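Local coordinates for 3-polyprenyl-4-hydroxybenzoate decarboxylase and related decarboxylases (Pelotomaculum thermopropionicum, PDB 6H6X), which binds prenylated FMN and probably catalyses the reversible decarboxylation of 2,5-furandicarboxylic acid to 2-furoic acid, at residues A10-K15 with R64-A69; K226-D231 with A277-R282; R348-A353 with V363-H368. The protein carries 8 engineered substitutions. All coordinates share one frame; numbering follows the deposited sequence.

Contact 1 (A10-K15 with R64-A69); sequences AFLEGK and RELFAA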
ATOM      1  N   ALA B  10      19.759 -22.806   7.247  1.00 57.92           N
ATOM      2  CA  ALA B  10      21.094 -22.266   7.534  1.00 65.98           C
ATOM      3  C   ALA B  10      21.304 -20.960   6.789  1.00 64.66           C
ATOM      4  O   ALA B  10      21.694 -19.964   7.398  1.00 76.99           O
ATOM      5  CB  ALA B  10      22.192 -23.278   7.171  1.00 69.89           C
ATOM      6  N   PHE B  11      21.030 -20.959   5.488  1.00 62.25           N
ATOM      7  CA  PHE B  11      21.023 -19.727   4.674  1.00 59.76           C
ATOM      8  C   PHE B  11      20.170 -18.605   5.284  1.00 63.88           C
ATOM      9  O   PHE B  11      20.611 -17.458   5.341  1.00 63.86           O
ATOM     10  CB  PHE B  11      20.533 -20.060   3.271  1.00 64.27           C
ATOM     11  CG  PHE B  11      20.472 -18.881   2.329  1.00 69.84           C
ATOM     12  CD1 PHE B  11      21.600 -18.477   1.614  1.00 73.40           C
ATOM     13  CD2 PHE B  11      19.265 -18.219   2.105  1.00 67.32           C
ATOM     14  CE1 PHE B  11      21.544 -17.410   0.725  1.00 75.02           C
ATOM     15  CE2 PHE B  11      19.198 -17.155   1.223  1.00 73.52           C
ATOM     16  CZ  PHE B  11      20.341 -16.743   0.535  1.00 81.12           C
ATOM     17  N   LEU B  12      18.964 -18.919   5.765  1.00 69.23           N
ATOM     18  CA  LEU B  12      18.121 -17.876   6.378  1.00 65.46           C
ATOM     19  C   LEU B  12      18.721 -17.352   7.700  1.00 70.91           C
ATOM     20  O   LEU B  12      18.665 -16.148   7.971  1.00 62.92           O
ATOM     21  CB  LEU B  12      16.685 -18.373   6.646  1.00 58.01           C
ATOM     22  CG  LEU B  12      15.745 -18.796   5.527  1.00 52.54           C
ATOM     23  CD1 LEU B  12      14.479 -19.369   6.140  1.00 53.08           C
ATOM     24  CD2 LEU B  12      15.394 -17.621   4.659  1.00 43.45           C
ATOM     25  N   GLU B  13      19.255 -18.254   8.527  1.00 83.55           N
ATOM     26  CA  GLU B  13      19.820 -17.876   9.847  1.00 85.19           C
ATOM     27  C   GLU B  13      20.977 -16.872   9.709  1.00 81.39           C
ATOM     28  O   GLU B  13      20.976 -15.831  10.357  1.00 74.44           O
ATOM     29  CB  GLU B  13      20.274 -19.112  10.637  1.00 86.17           C
ATOM     30  CG  GLU B  13      20.352 -18.901  12.156  1.00 88.84           C
ATOM     31  CD  GLU B  13      19.850 -20.102  12.959  1.00 86.98           C
ATOM     32  OE1 GLU B  13      20.219 -21.243  12.610  1.00 88.98           O
ATOM     33  OE2 GLU B  13      19.086 -19.918  13.939  1.00 73.80           O
ATOM     34  N   GLY B  14      21.916 -17.172   8.817  1.00 82.82           N
ATOM     35  CA  GLY B  14      23.062 -16.305   8.544  1.00 86.85           C
ATOM     36  C   GLY B  14      22.726 -14.995   7.855  1.00 94.73           C
ATOM     37  O   GLY B  14      23.578 -14.097   7.754  1.00 91.41           O
ATOM     38  N   LYS B  15      21.500 -14.885   7.358  1.00 90.19           N
ATOM     39  CA  LYS B  15      20.987 -13.638   6.822  1.00 84.62           C
ATOM     40  C   LYS B  15      20.092 -12.896   7.844  1.00 79.27           C
ATOM     41  O   LYS B  15      19.481 -11.890   7.496  1.00 76.47           O
ATOM     42  CB  LYS B  15      20.213 -13.935   5.532  1.00 86.84           C
ATOM     43  CG  LYS B  15      20.250 -12.831   4.492  1.00 92.06           C
ATOM     44  CD  LYS B  15      21.099 -13.183   3.271  1.00 93.24           C
ATOM     45  CE  LYS B  15      20.963 -12.098   2.208  1.00 94.91           C
ATOM     46  NZ  LYS B  15      21.171 -12.595   0.819  1.00 92.96           N
ATOM     47  N   ARG B  64      10.061 -11.831  -2.755  0.50 44.88           N
ATOM     48  CA  ARG B  64      10.659 -12.236  -4.017  0.50 51.05           C
ATOM     49  C   ARG B  64      12.193 -12.372  -3.992  0.50 48.25           C
ATOM     50  O   ARG B  64      12.733 -13.148  -4.783  0.50 49.26           O
ATOM     51  CB  ARG B  64      10.162 -11.297  -5.103  0.50 51.61           C
ATOM     52  CG  ARG B  64       8.792 -11.691  -5.524  0.50 50.68           C
ATOM     53  CD  ARG B  64       8.042 -10.413  -5.795  0.50 57.86           C
ATOM     54  NE  ARG B  64       7.113 -10.002  -4.738  0.50 55.62           N
ATOM     55  CZ  ARG B  64       5.815 -10.191  -4.859  0.50 48.31           C
ATOM     56  NH1 ARG B  64       5.416 -10.823  -5.942  0.50 42.16           N
ATOM     57  NH2 ARG B  64       4.943  -9.779  -3.935  0.50 48.07           N
ATOM     58  N   GLU B  65      12.868 -11.654  -3.097  1.00 49.59           N
ATOM     59  CA  GLU B  65      14.329 -11.770  -2.930  1.00 53.97           C
ATOM     60  C   GLU B  65      14.714 -13.190  -2.463  1.00 49.65           C
ATOM     61  O   GLU B  65      15.544 -13.826  -3.100  1.00 52.59           O
ATOM     62  CB  GLU B  65      14.862 -10.679  -1.981  1.00 49.20           C
ATOM     63  N   LEU B  66      14.012 -13.723  -1.455  1.00 51.45           N
ATOM     64  CA  LEU B  66      14.242 -15.090  -1.001  1.00 44.23           C
ATOM     65  C   LEU B  66      13.892 -16.131  -2.007  1.00 48.36           C
ATOM     66  O   LEU B  66      14.660 -17.057  -2.181  1.00 52.20           O
ATOM     67  CB  LEU B  66      13.559 -15.362   0.323  1.00 53.47           C
ATOM     68  CG  LEU B  66      14.189 -14.516   1.427  1.00 51.92           C
ATOM     69  CD1 LEU B  66      13.411 -14.681   2.704  1.00 57.98           C
ATOM     70  CD2 LEU B  66      15.643 -14.890   1.632  1.00 54.68           C
ATOM     71  N   PHE B  67      12.795 -16.003  -2.743  1.00 42.37           N
ATOM     72  CA  PHE B  67      12.548 -17.011  -3.768  1.00 39.53           C
ATOM     73  C   PHE B  67      13.576 -16.950  -4.869  1.00 40.04           C
ATOM     74  O   PHE B  67      13.904 -17.970  -5.463  1.00 37.91           O
ATOM     75  CB  PHE B  67      11.124 -16.908  -4.353  1.00 41.46           C
ATOM     76  CG  PHE B  67      10.069 -17.527  -3.473  1.00 37.89           C
ATOM     77  CD1 PHE B  67       9.870 -18.892  -3.483  1.00 42.25           C
ATOM     78  CD2 PHE B  67       9.287 -16.755  -2.669  1.00 42.52           C
ATOM     79  CE1 PHE B  67       8.906 -19.478  -2.674  1.00 44.02           C
ATOM     80  CE2 PHE B  67       8.296 -17.331  -1.866  1.00 42.35           C
ATOM     81  CZ  PHE B  67       8.104 -18.691  -1.869  1.00 41.15           C
ATOM     82  N   ALA B  68      14.070 -15.760  -5.183  1.00 45.89           N
ATOM     83  CA  ALA B  68      15.179 -15.643  -6.178  1.00 49.20           C
ATOM     84  C   ALA B  68      16.436 -16.338  -5.660  1.00 40.20           C
ATOM     85  O   ALA B  68      17.004 -17.170  -6.344  1.00 44.96           O
ATOM     86  CB  ALA B  68      15.499 -14.221  -6.507  1.00 49.30           C
ATOM     87  N   ALA B  69      16.834 -16.032  -4.447  1.00 45.62           N
ATOM     88  CA  ALA B  69      17.915 -16.791  -3.774  1.00 48.10           C
ATOM     89  C   ALA B  69      17.704 -18.325  -3.820  1.00 51.30           C
ATOM     90  O   ALA B  69      18.621 -19.075  -4.181  1.00 50.09           O
ATOM     91  CB  ALA B  69      18.061 -16.328  -2.354  1.00 47.71           C
TER
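Phe11 and Leu12 meet Leu66 and Ala69 in a small apolar contact between two helices, 5-14 and 64-70, in the N-terminal domain. The two short helical segments run at 134° to each other with axes 12.3 Å apart at their closest, a wide spacing that side chains must bridge. Phe11 does so with the far end of its ring: CG stands anti to the backbone N (chi1 180°), which carries the ring out from the helix, and CZ comes 3.7 Å from Ala69 CB, with CE2 at 3.8 Å from the same methyl. Leu66 CD2 lies at the edge of this ring, near its plane, 4.2 Å from Phe11 CE2. Beside this, the two leucines cross obliquely, Leu12 CD2 resting 4.0 Å from Leu66 CD1. Trp8 meets the Phe11 ring on its own helix, Leu18 of strand 18-21 touches Leu12, and Ala61 packs on Leu66. Only 153 Å² is buried between the segments, and Leu12 alone of the four touching residues is buried. This is sparse helix-to-helix apolar packing within the UbiD N-terminal domain, away from the cofactor and metal sites.

Contact 2 (K226-D231 with A277-R282); sequences KCETVD and AVTHRR
Thr229 packs both branches of its side chain on the methyl of Ala277, and Glu228 lays its aliphatic part against Thr279, so that two neighbouring loop residues meet two alternate residues of a strand. Of the threonine branches, CG2 is 3.9 Å from Ala277 CB, and OG1 stands at the same distance from that methyl. With chi1 at 63°, OG1 sits between the backbone N and the carbonyl carbon, and its polar partners lie elsewhere, in hydrogen bonds with Glu243 OE1 and Thr276 OG1. Ala277 and Thr279 both face the loop because they are two apart on strand 264-280, part of the antiparallel sheet of the Rift-related domain; the 226-231 loop, between strands 223-226 and 233-235, passes over that side of it. Glu228 and Thr279 meet through carbon, Glu228 CG lying 4.1 Å from Thr279 CG2 as the two side chains pass at a slant. A bend at chi2 (-63°) turns the glutamate chain beyond this point, and its OE2 forms a salt bridge with Lys103. Thr279 OG1 instead hydrogen-bonds Val102 O. Within the loop, Lys226 NZ approaches Asp231 OD1 at 2.8 Å in a salt bridge, nearly in line with the C-O bond, and also pairs with Glu233.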
ATOM      1  N   LYS B 226      13.213 -44.639  -3.348  1.00 43.72           N
ATOM      2  CA  LYS B 226      11.957 -45.385  -3.454  1.00 47.41           C
ATOM      3  C   LYS B 226      11.284 -45.427  -2.111  1.00 48.80           C
ATOM      4  O   LYS B 226      11.963 -45.523  -1.088  1.00 44.06           O
ATOM      5  CB  LYS B 226      12.183 -46.852  -3.852  1.00 52.25           C
ATOM      6  CG  LYS B 226      12.732 -47.114  -5.224  1.00 64.57           C
ATOM      7  CD  LYS B 226      11.869 -46.626  -6.376  1.00 63.11           C
ATOM      8  CE  LYS B 226      10.672 -47.481  -6.585  1.00 78.56           C
ATOM      9  NZ  LYS B 226      10.071 -47.094  -7.910  1.00 84.37           N
ATOM     10  N   CYS B 227       9.958 -45.407  -2.136  1.00 48.66           N
ATOM     11  CA  CYS B 227       9.125 -45.584  -0.939  1.00 62.60           C
ATOM     12  C   CYS B 227       9.099 -47.027  -0.487  1.00 62.08           C
ATOM     13  O   CYS B 227       9.340 -47.934  -1.265  1.00 69.11           O
ATOM     14  CB  CYS B 227       7.696 -45.122  -1.243  1.00 66.67           C
ATOM     15  SG  CYS B 227       7.588 -43.306  -1.308  1.00 66.02           S
ATOM     16  N   GLU B 228       8.784 -47.227   0.779  1.00 65.18           N
ATOM     17  CA  GLU B 228       8.689 -48.574   1.376  1.00 67.12           C
ATOM     18  C   GLU B 228       7.503 -49.383   0.876  1.00 64.10           C
ATOM     19  O   GLU B 228       7.669 -50.545   0.536  1.00 68.59           O
ATOM     20  CB  GLU B 228       8.572 -48.485   2.907  1.00 69.79           C
ATOM     21  CG  GLU B 228       9.745 -47.812   3.615  1.00 74.84           C
ATOM     22  CD  GLU B 228      11.050 -48.554   3.437  1.00 83.67           C
ATOM     23  OE1 GLU B 228      11.099 -49.756   3.792  1.00 82.57           O
ATOM     24  OE2 GLU B 228      12.024 -47.932   2.942  1.00 89.92           O
ATOM     25  N   THR B 229       6.308 -48.789   0.872  1.00 61.98           N
ATOM     26  CA  THR B 229       5.056 -49.538   0.699  1.00 59.62           C
ATOM     27  C   THR B 229       4.294 -49.197  -0.561  1.00 64.45           C
ATOM     28  O   THR B 229       3.217 -49.732  -0.788  1.00 58.92           O
ATOM     29  CB  THR B 229       4.120 -49.281   1.894  1.00 68.15           C
ATOM     30  OG1 THR B 229       3.745 -47.896   1.956  1.00 66.78           O
ATOM     31  CG2 THR B 229       4.832 -49.676   3.182  1.00 62.54           C
ATOM     32  N   VAL B 230       4.837 -48.291  -1.379  1.00 63.83           N
ATOM     33  CA  VAL B 230       4.206 -47.904  -2.630  1.00 61.11           C
ATOM     34  C   VAL B 230       5.276 -47.665  -3.672  1.00 56.21           C
ATOM     35  O   VAL B 230       6.407 -47.346  -3.335  1.00 55.43           O
ATOM     36  CB  VAL B 230       3.347 -46.622  -2.452  1.00 65.92           C
ATOM     37  CG1 VAL B 230       2.132 -46.913  -1.578  1.00 67.53           C
ATOM     38  CG2 VAL B 230       4.178 -45.462  -1.866  1.00 63.71           C
ATOM     39  N   ASP B 231       4.895 -47.770  -4.934  1.00 59.45           N
ATOM     40  CA  ASP B 231       5.825 -47.650  -6.061  1.00 65.11           C
ATOM     41  C   ASP B 231       5.880 -46.196  -6.536  1.00 58.45           C
ATOM     42  O   ASP B 231       5.402 -45.827  -7.616  1.00 53.15           O
ATOM     43  CB  ASP B 231       5.389 -48.597  -7.192  1.00 79.03           C
ATOM     44  CG  ASP B 231       6.412 -48.675  -8.326  1.00 84.69           C
ATOM     45  OD1 ASP B 231       7.627 -48.463  -8.096  1.00 71.71           O
ATOM     46  OD2 ASP B 231       5.971 -48.949  -9.464  1.00 96.36           O
ATOM     47  N   ALA B 277       2.446 -45.940   5.626  1.00 56.02           N
ATOM     48  CA  ALA B 277       3.732 -45.791   6.270  1.00 46.38           C
ATOM     49  C   ALA B 277       4.140 -44.336   6.397  1.00 49.27           C
ATOM     50  O   ALA B 277       3.674 -43.493   5.655  1.00 54.62           O
ATOM     51  CB  ALA B 277       4.811 -46.542   5.479  1.00 55.01           C
ATOM     52  N   VAL B 278       5.070 -44.082   7.307  1.00 48.02           N
ATOM     53  CA  VAL B 278       5.630 -42.806   7.551  1.00 47.09           C
ATOM     54  C   VAL B 278       7.101 -43.022   7.726  1.00 47.37           C
ATOM     55  O   VAL B 278       7.462 -43.856   8.490  1.00 51.02           O
ATOM     56  CB  VAL B 278       5.112 -42.183   8.878  1.00 52.06           C
ATOM     57  CG1 VAL B 278       5.884 -40.912   9.222  1.00 52.76           C
ATOM     58  CG2 VAL B 278       3.621 -41.892   8.798  1.00 56.14           C
ATOM     59  N   THR B 279       7.954 -42.240   7.057  1.00 49.66           N
ATOM     60  CA  THR B 279       9.400 -42.269   7.308  1.00 47.82           C
ATOM     61  C   THR B 279       9.872 -40.872   7.526  1.00 44.40           C
ATOM     62  O   THR B 279       9.315 -39.908   6.981  1.00 56.63           O
ATOM     63  CB  THR B 279      10.231 -42.938   6.144  1.00 50.05           C
ATOM     64  OG1 THR B 279      10.374 -42.049   5.030  1.00 53.61           O
ATOM     65  CG2 THR B 279       9.554 -44.205   5.627  1.00 53.71           C
ATOM     66  N   HIS B 280      10.915 -40.730   8.315  1.00 43.61           N
ATOM     67  CA  HIS B 280      11.417 -39.427   8.608  1.00 45.29           C
ATOM     68  C   HIS B 280      12.844 -39.439   9.000  1.00 45.32           C
ATOM     69  O   HIS B 280      13.380 -40.471   9.375  1.00 53.62           O
ATOM     70  CB  HIS B 280      10.540 -38.695   9.660  1.00 51.59           C
ATOM     71  CG  HIS B 280      10.463 -39.346  10.996  1.00 50.58           C
ATOM     72  ND1 HIS B 280      11.418 -39.157  11.978  1.00 48.74           N
ATOM     73  CD2 HIS B 280       9.520 -40.154  11.534  1.00 55.55           C
ATOM     74  CE1 HIS B 280      11.068 -39.848  13.057  1.00 57.92           C
ATOM     75  NE2 HIS B 280       9.927 -40.476  12.804  1.00 56.20           N
ATOM     76  N   ARG B 281      13.475 -38.280   8.877  1.00 40.07           N
ATOM     77  CA  ARG B 281      14.728 -38.047   9.531  1.00 43.55           C
ATOM     78  C   ARG B 281      14.620 -38.228  11.054  1.00 58.45           C
ATOM     79  O   ARG B 281      13.551 -37.986  11.716  1.00 46.80           O
ATOM     80  CB  ARG B 281      15.206 -36.628   9.319  1.00 44.46           C
ATOM     81  CG  ARG B 281      15.725 -36.325   7.948  1.00 48.90           C
ATOM     82  CD  ARG B 281      16.169 -34.910   7.913  1.00 44.36           C
ATOM     83  NE  ARG B 281      16.573 -34.515   6.594  1.00 48.13           N
ATOM     84  CZ  ARG B 281      17.814 -34.155   6.219  1.00 55.12           C
ATOM     85  NH1 ARG B 281      18.839 -34.133   7.056  1.00 56.13           N
ATOM     86  NH2 ARG B 281      18.038 -33.809   4.946  1.00 54.48           N
ATOM     87  N   ARG B 282      15.767 -38.607  11.598  1.00 65.96           N
ATOM     88  CA  ARG B 282      15.993 -38.574  13.018  1.00 82.42           C
ATOM     89  C   ARG B 282      15.827 -37.120  13.423  1.00 68.76           C
ATOM     90  O   ARG B 282      16.504 -36.224  12.871  1.00 60.55           O
ATOM     91  CB  ARG B 282      17.423 -39.059  13.338  1.00 97.17           C
ATOM     92  CG  ARG B 282      17.790 -39.159  14.824  1.00103.95           C
ATOM     93  CD  ARG B 282      19.051 -39.999  15.049  1.00103.42           C
ATOM     94  NE  ARG B 282      18.872 -41.379  14.559  1.00106.74           N
ATOM     95  CZ  ARG B 282      19.364 -41.898  13.419  1.00105.58           C
ATOM     96  NH1 ARG B 282      20.131 -41.181  12.567  1.00 95.44           N
ATOM     97  NH2 ARG B 282      19.076 -43.166  13.123  1.00 96.60           N
TER

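Contact 3 (R348-A353 with V363-H368); sequences RAIDAA and VVVVDH. Engineered in segment 348-353: Arg348 (natural residue Asn), Asp351 (natural residue Phe).
Helical segment 348-353 runs over strand segment 363-367 with their axes 8.7 Å apart and their N-to-C directions at 145°; the closest CA pair is Ile350 and Val363, 6.3 Å apart. Alternation along the strand turns Val363 and Val365 toward the helix, while Val364 faces the other way. Ile350 lies between these two helix-facing valines. Its CG1 is 3.7 Å from Val365 CG2 and 4.0 Å from Val363 CG1, so one methylene touches both strand residues. Chi1 of -72° sets that carbon anti to the carbonyl carbon, and CD1, further along the extended chain, also approaches Val365 CG2. The side chains of Ile350 and Val363 lie alongside each other, running opposite ways, whereas Val365 meets the isoleucine at a slant. With CG1 anti to the backbone N (chi1 -176°), both methyls of Val363 meet the helix: CG1 reaches Ile350 and Ala353, and CG2 lies 4.0 Å from Ala353 CB. Ala349, one turn before Ala353, places its CB 4.2 Å from Val365 CG2. Small alanines on this face are consistent with the close approach of the strand valines, and all five touching residues are buried. Helix 345-356 is the crossover of the beta-alpha-beta unit joining parallel strands 333-338 and 362-367; Ile336 and Ile338 of the former extend the apolar layer beneath it, helix 294-315 flanks Ala352 and Ala353, and helix 375-385 packs on Val364 and Val366 across the sheet.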
ATOM      1  N   ARG B 348      -3.504  -4.907 -26.105  1.00 48.24           N
ATOM      2  CA  ARG B 348      -2.916  -6.220 -26.398  1.00 45.64           C
ATOM      3  C   ARG B 348      -2.341  -6.877 -25.113  1.00 41.48           C
ATOM      4  O   ARG B 348      -2.501  -8.057 -24.914  1.00 39.76           O
ATOM      5  CB  ARG B 348      -1.821  -6.103 -27.473  1.00 52.71           C
ATOM      6  CG  ARG B 348      -2.352  -5.731 -28.876  1.00 56.34           C
ATOM      7  CD  ARG B 348      -1.210  -5.345 -29.838  1.00 63.54           C
ATOM      8  NE  ARG B 348      -0.306  -6.475 -30.075  1.00 67.40           N
ATOM      9  CZ  ARG B 348      -0.580  -7.548 -30.841  1.00 72.29           C
ATOM     10  NH1 ARG B 348      -1.745  -7.667 -31.497  1.00 71.18           N
ATOM     11  NH2 ARG B 348       0.318  -8.521 -30.962  1.00 70.13           N
ATOM     12  N   ALA B 349      -1.658  -6.118 -24.272  1.00 32.95           N
ATOM     13  CA  ALA B 349      -1.158  -6.659 -22.996  1.00 36.81           C
ATOM     14  C   ALA B 349      -2.371  -7.126 -22.125  1.00 35.18           C
ATOM     15  O   ALA B 349      -2.371  -8.214 -21.592  1.00 40.93           O
ATOM     16  CB  ALA B 349      -0.309  -5.621 -22.275  1.00 32.51           C
ATOM     17  N   ILE B 350      -3.438  -6.332 -22.111  1.00 35.18           N
ATOM     18  CA  ILE B 350      -4.640  -6.680 -21.375  1.00 36.91           C
ATOM     19  C   ILE B 350      -5.283  -7.963 -21.876  1.00 39.07           C
ATOM     20  O   ILE B 350      -5.611  -8.849 -21.054  1.00 38.15           O
ATOM     21  CB  ILE B 350      -5.668  -5.530 -21.343  1.00 37.59           C
ATOM     22  CG1 ILE B 350      -5.160  -4.418 -20.426  1.00 38.01           C
ATOM     23  CG2 ILE B 350      -7.066  -6.018 -20.891  1.00 39.77           C
ATOM     24  CD1 ILE B 350      -5.837  -3.072 -20.648  1.00 34.95           C
ATOM     25  N   ASP B 351      -5.458  -8.070 -23.190  1.00 39.67           N
ATOM     26  CA  ASP B 351      -6.063  -9.259 -23.812  1.00 43.92           C
ATOM     27  C   ASP B 351      -5.224 -10.520 -23.531  1.00 43.03           C
ATOM     28  O   ASP B 351      -5.752 -11.585 -23.269  1.00 48.41           O
ATOM     29  CB  ASP B 351      -6.288  -9.061 -25.338  1.00 46.21           C
ATOM     30  N   ALA B 352      -3.909 -10.381 -23.569  1.00 45.28           N
ATOM     31  CA  ALA B 352      -2.984 -11.466 -23.262  1.00 45.44           C
ATOM     32  C   ALA B 352      -3.044 -11.879 -21.779  1.00 44.93           C
ATOM     33  O   ALA B 352      -2.978 -13.054 -21.480  1.00 47.30           O
ATOM     34  CB  ALA B 352      -1.583 -11.060 -23.638  1.00 46.07           C
ATOM     35  N   ALA B 353      -3.155 -10.923 -20.849  1.00 43.97           N
ATOM     36  CA  ALA B 353      -3.268 -11.279 -19.439  1.00 41.65           C
ATOM     37  C   ALA B 353      -4.537 -12.122 -19.189  1.00 46.14           C
ATOM     38  O   ALA B 353      -4.471 -13.152 -18.506  1.00 53.67           O
ATOM     39  CB  ALA B 353      -3.191 -10.064 -18.576  1.00 39.81           C
ATOM     40  N   VAL B 363      -6.667  -5.976 -14.582  1.00 29.03           N
ATOM     41  CA  VAL B 363      -5.347  -5.771 -15.163  1.00 31.14           C
ATOM     42  C   VAL B 363      -5.110  -4.284 -15.247  1.00 31.36           C
ATOM     43  O   VAL B 363      -5.970  -3.562 -15.777  1.00 31.77           O
ATOM     44  CB  VAL B 363      -5.274  -6.384 -16.552  1.00 33.78           C
ATOM     45  CG1 VAL B 363      -3.873  -6.280 -17.152  1.00 31.88           C
ATOM     46  CG2 VAL B 363      -5.711  -7.821 -16.466  1.00 34.31           C
ATOM     47  N   VAL B 364      -4.021  -3.807 -14.669  1.00 27.80           N
ATOM     48  CA  VAL B 364      -3.532  -2.495 -14.987  1.00 31.09           C
ATOM     49  C   VAL B 364      -2.203  -2.458 -15.750  1.00 35.35           C
ATOM     50  O   VAL B 364      -1.253  -3.189 -15.396  1.00 32.15           O
ATOM     51  CB  VAL B 364      -3.671  -1.432 -13.876  1.00 32.73           C
ATOM     52  CG1 VAL B 364      -4.424  -1.860 -12.617  1.00 37.91           C
ATOM     53  CG2 VAL B 364      -2.509  -0.534 -13.674  1.00 34.30           C
ATOM     54  N   VAL B 365      -2.158  -1.631 -16.808  1.00 31.77           N
ATOM     55  CA  VAL B 365      -0.939  -1.491 -17.648  1.00 33.99           C
ATOM     56  C   VAL B 365      -0.308  -0.133 -17.355  1.00 31.70           C
ATOM     57  O   VAL B 365      -0.997   0.850 -17.318  1.00 35.52           O
ATOM     58  CB  VAL B 365      -1.224  -1.628 -19.168  1.00 36.21           C
ATOM     59  CG1 VAL B 365       0.081  -1.543 -19.987  1.00 36.13           C
ATOM     60  CG2 VAL B 365      -1.931  -2.931 -19.466  1.00 30.76           C
ATOM     61  N   VAL B 366       0.984  -0.090 -17.100  1.00 33.65           N
ATOM     62  CA  VAL B 366       1.685   1.149 -16.838  1.00 33.92           C
ATOM     63  C   VAL B 366       2.975   1.216 -17.677  1.00 39.30           C
ATOM     64  O   VAL B 366       3.424   0.217 -18.225  1.00 38.55           O
ATOM     65  CB  VAL B 366       2.046   1.340 -15.369  1.00 35.09           C
ATOM     66  CG1 VAL B 366       0.772   1.355 -14.540  1.00 36.49           C
ATOM     67  CG2 VAL B 366       2.958   0.212 -14.882  1.00 36.71           C
ATOM     68  N   ASP B 367       3.547   2.411 -17.762  1.00 39.85           N
ATOM     69  CA  ASP B 367       4.810   2.604 -18.435  1.00 43.39           C
ATOM     70  C   ASP B 367       5.980   1.991 -17.633  1.00 48.91           C
ATOM     71  O   ASP B 367       5.922   1.854 -16.406  1.00 43.16           O
ATOM     72  CB  ASP B 367       5.017   4.111 -18.667  1.00 46.69           C
ATOM     73  CG  ASP B 367       4.008   4.688 -19.694  1.00 50.86           C
ATOM     74  OD1 ASP B 367       3.966   4.177 -20.845  1.00 54.55           O
ATOM     75  OD2 ASP B 367       3.226   5.607 -19.358  1.00 45.77           O
ATOM     76  N   HIS B 368       7.037   1.635 -18.360  1.00 54.24           N
ATOM     77  CA  HIS B 368       8.255   0.978 -17.822  1.00 52.29           C
ATOM     78  C   HIS B 368       8.886   1.637 -16.624  1.00 47.68           C
ATOM     79  O   HIS B 368       9.474   0.957 -15.801  1.00 56.41           O
ATOM     80  CB  HIS B 368       9.329   0.750 -18.936  1.00 64.98           C
ATOM     81  CG  HIS B 368       9.882   2.015 -19.559  1.00 76.81           C
ATOM     82  ND1 HIS B 368      11.213   2.379 -19.472  1.00 83.64           N
ATOM     83  CD2 HIS B 368       9.285   2.988 -20.294  1.00 85.61           C
ATOM     84  CE1 HIS B 368      11.405   3.525 -20.109  1.00 87.06           C
ATOM     85  NE2 HIS B 368      10.253   3.909 -20.629  1.00 87.34           N
TER

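The three contacts follow one another along the chain, one in each of the N-terminal, Rift-related and C-terminal domains of the UbiD fold. None touches another. Contacts 1 and 2 have centres about 29 Å apart, with nearest atoms about 11 Å apart, and contacts 1 and 3 have centres about 31 Å apart. Contacts 2 and 3 lie on opposite sides of the chain's centre, about 47 Å between centres. Contacts 1 and 2 lie away from the prenylated FMN pocket with its manganese and potassium ions, and from the calcium site. Contact 3 is close to the latter: the side chain of Val365 is about 4 Å from that of Thr420 and about 8 Å from the calcium ion.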